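Local coordinates for beta-galactosidase (Trichoderma reesei, PDB 3OGV), which probably hydrolyses terminal non-reducing beta-D-galactose residues from beta-D-galactosides, as a member of glycosyl hydrolase family 35, at residues E178-G183 and N215-G220. Numbering follows the deposited sequence.
With PTQ (2-phenylethyl 1-thio-beta-D-galactopyranoside), chain E.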
loop_
_atom_site.group_PDB
_atom_site.type_symbol
_atom_site.label_atom_id
_atom_site.label_comp_id
_atom_site.label_asym_id
_atom_site.label_seq_id
_atom_site.Cartn_x
_atom_site.Cartn_y
_atom_site.Cartn_z
ATOM N N GLU A 178 18.339 5.001 -1.474
ATOM C CA GLU A 178 17.758 5.924 -2.449
ATOM C C GLU A 178 16.410 5.347 -3.054
ATOM O O GLU A 178 15.853 4.399 -2.431
ATOM C CB GLU A 178 18.806 6.275 -3.634
ATOM C CG GLU A 178 19.176 7.801 -3.745
ATOM C CD GLU A 178 18.123 8.632 -4.359
ATOM O OE1 GLU A 178 17.233 8.166 -5.114
ATOM O OE2 GLU A 178 18.241 9.925 -4.291
ATOM N N ASN A 179 15.950 5.862 -4.155
ATOM C CA ASN A 179 14.698 5.369 -4.770
ATOM C C ASN A 179 14.606 5.733 -6.185
ATOM O O ASN A 179 14.505 6.945 -6.503
ATOM C CB ASN A 179 13.463 5.873 -3.959
ATOM C CG ASN A 179 12.223 5.172 -4.464
ATOM O OD1 ASN A 179 12.030 3.986 -4.114
ATOM N ND2 ASN A 179 11.427 5.804 -5.285
ATOM N N GLU A 180 14.528 4.797 -7.092
ATOM C CA GLU A 180 14.256 4.988 -8.487
ATOM C C GLU A 180 15.148 6.144 -9.043
ATOM O O GLU A 180 14.708 7.108 -9.663
ATOM C CB GLU A 180 12.749 5.235 -8.721
ATOM C CG GLU A 180 12.340 5.341 -10.135
ATOM C CD GLU A 180 11.991 6.736 -10.580
ATOM O OE1 GLU A 180 11.625 7.606 -9.755
ATOM O OE2 GLU A 180 12.142 7.011 -11.818
ATOM N N TYR A 181 16.451 5.930 -8.821
ATOM C CA TYR A 181 17.459 6.924 -9.252
ATOM C C TYR A 181 17.734 6.592 -10.735
ATOM O O TYR A 181 18.646 5.771 -10.993
ATOM C CB TYR A 181 18.648 6.862 -8.269
ATOM C CG TYR A 181 19.725 7.866 -8.682
ATOM C CD1 TYR A 181 19.532 9.245 -8.408
ATOM C CD2 TYR A 181 20.941 7.466 -9.248
ATOM C CE1 TYR A 181 20.508 10.168 -8.742
ATOM C CE2 TYR A 181 21.922 8.383 -9.553
ATOM C CZ TYR A 181 21.689 9.705 -9.311
ATOM O OH TYR A 181 22.674 10.639 -9.669
ATOM N N SER A 182 16.982 7.150 -11.638
ATOM C CA SER A 182 16.841 6.631 -12.966
ATOM C C SER A 182 17.062 7.588 -14.119
ATOM O O SER A 182 17.159 7.187 -15.281
ATOM C CB SER A 182 15.490 5.938 -13.159
ATOM O OG SER A 182 15.398 4.876 -12.199
ATOM N N GLY A 183 17.087 8.880 -13.804
ATOM C CA GLY A 183 17.419 9.946 -14.793
ATOM C C GLY A 183 17.463 11.271 -14.081
ATOM O O GLY A 183 17.336 11.353 -12.858
ATOM N N ASN A 215 16.109 -0.037 -7.564
ATOM C CA ASN A 215 14.777 -0.076 -8.136
ATOM C C ASN A 215 14.660 0.886 -9.285
ATOM O O ASN A 215 13.865 1.811 -9.288
ATOM C CB ASN A 215 13.635 0.071 -7.069
ATOM C CG ASN A 215 13.591 1.511 -6.496
ATOM O OD1 ASN A 215 14.648 2.085 -6.191
ATOM N ND2 ASN A 215 12.384 1.987 -6.252
ATOM N N ASP A 216 15.508 0.656 -10.306
ATOM C CA ASP A 216 15.512 1.520 -11.501
ATOM C C ASP A 216 14.139 1.565 -12.161
ATOM O O ASP A 216 13.474 0.499 -12.237
ATOM C CB ASP A 216 16.631 0.926 -12.431
ATOM C CG ASP A 216 17.293 1.878 -13.364
ATOM O OD1 ASP A 216 16.947 3.081 -13.453
ATOM O OD2 ASP A 216 18.198 1.374 -14.142
ATOM N N ALA A 217 13.682 2.678 -12.724
ATOM C CA ALA A 217 12.374 2.755 -13.315
ATOM C C ALA A 217 12.177 1.822 -14.456
ATOM O O ALA A 217 11.037 1.384 -14.699
ATOM C CB ALA A 217 12.045 4.204 -13.749
ATOM N N PHE A 218 13.254 1.569 -15.197
ATOM C CA PHE A 218 13.237 0.715 -16.354
ATOM C C PHE A 218 14.637 0.112 -16.395
ATOM O O PHE A 218 15.506 0.456 -15.615
ATOM C CB PHE A 218 12.911 1.542 -17.642
ATOM C CG PHE A 218 13.947 2.590 -17.965
ATOM C CD1 PHE A 218 13.945 3.774 -17.269
ATOM C CD2 PHE A 218 14.971 2.345 -18.894
ATOM C CE1 PHE A 218 15.013 4.787 -17.477
ATOM C CE2 PHE A 218 15.982 3.326 -19.138
ATOM C CZ PHE A 218 15.989 4.493 -18.389
ATOM N N PRO A 219 14.889 -0.833 -17.332
ATOM C CA PRO A 219 16.211 -1.477 -17.326
ATOM C C PRO A 219 17.249 -0.544 -18.016
ATOM O O PRO A 219 17.621 -0.715 -19.141
ATOM C CB PRO A 219 15.955 -2.772 -18.174
ATOM C CG PRO A 219 14.443 -2.866 -18.346
ATOM C CD PRO A 219 13.918 -1.522 -18.200
ATOM N N GLY A 220 17.632 0.517 -17.297
ATOM C CA GLY A 220 18.600 1.509 -17.733
ATOM C C GLY A 220 19.998 1.098 -17.301
ATOM O O GLY A 220 20.971 1.753 -17.805
HETATM C C1 PTQ E . 7.648 4.298 -8.184
HETATM O O1 PTQ E . 6.314 4.787 -8.479
HETATM S S1 PTQ E . 8.715 4.935 -9.543
HETATM C C2 PTQ E . 8.189 4.761 -6.874
HETATM O O2 PTQ E . 9.435 4.196 -6.576
HETATM C C3 PTQ E . 7.214 4.568 -5.712
HETATM O O3 PTQ E . 7.669 5.246 -4.578
HETATM C C4 PTQ E . 5.813 4.986 -6.114
HETATM O O4 PTQ E . 5.858 6.444 -6.229
HETATM C C5 PTQ E . 5.336 4.397 -7.395
HETATM O O5 PTQ E . 3.010 4.542 -7.035
HETATM C C6 PTQ E . 4.062 4.841 -8.034
HETATM C C7 PTQ E . 7.960 4.145 -10.986
HETATM C C8 PTQ E . 8.447 4.710 -12.295
HETATM C C9 PTQ E . 7.779 4.080 -13.451
HETATM C C10 PTQ E . 6.597 4.619 -13.945
HETATM C C11 PTQ E . 5.956 3.950 -15.010
HETATM C C12 PTQ E . 6.513 2.762 -15.533
HETATM C C13 PTQ E . 7.664 2.255 -14.981
HETATM C C14 PTQ E . 8.254 2.856 -13.944
HETATM O O HOH W 1 17.245 3.283 -8.049
HETATM O O HOH W 2 18.347 4.504 -15.317
#
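The amides of N179 and N215 meet with their planes 54° apart: N215 ND2 sits above the carbonyl plane of N179, 2.9 Å from OD1, which also accepts from Y76 and Q176. On the other branch, N179 ND2 makes a nearly straight bond to O2 of the bound thiogalactoside, 2.9 Å away. E180 N donates a hydrogen bond to N215 OD1 from above that amide's plane, while N215 ND2 also reaches the galactose-binding E278. With an alanine at N215, E180 N would probably lose this acceptor, and N179 OD1 and E278 a shared donor. The E180 chain, CG swung away from the backbone N (chi1 -175°) and bent at chi2, runs alongside the sulfur and the A217 methyl: CG is 3.7 Å from S1, OE2 3.4 Å from A217 CB. Farther out, S182 OG donates to the anti lone pair of D216 OD1 (2.7 Å) and accepts from A217 N (2.8 Å); a water links D216 OD1 to S182 O, and Y235 and T222 hold OD2. These two active-site loops of the TIM barrel follow strand 172-177 and helix 193-205, the second leading into strand 236-239, whose D238 touches both E180 and N215.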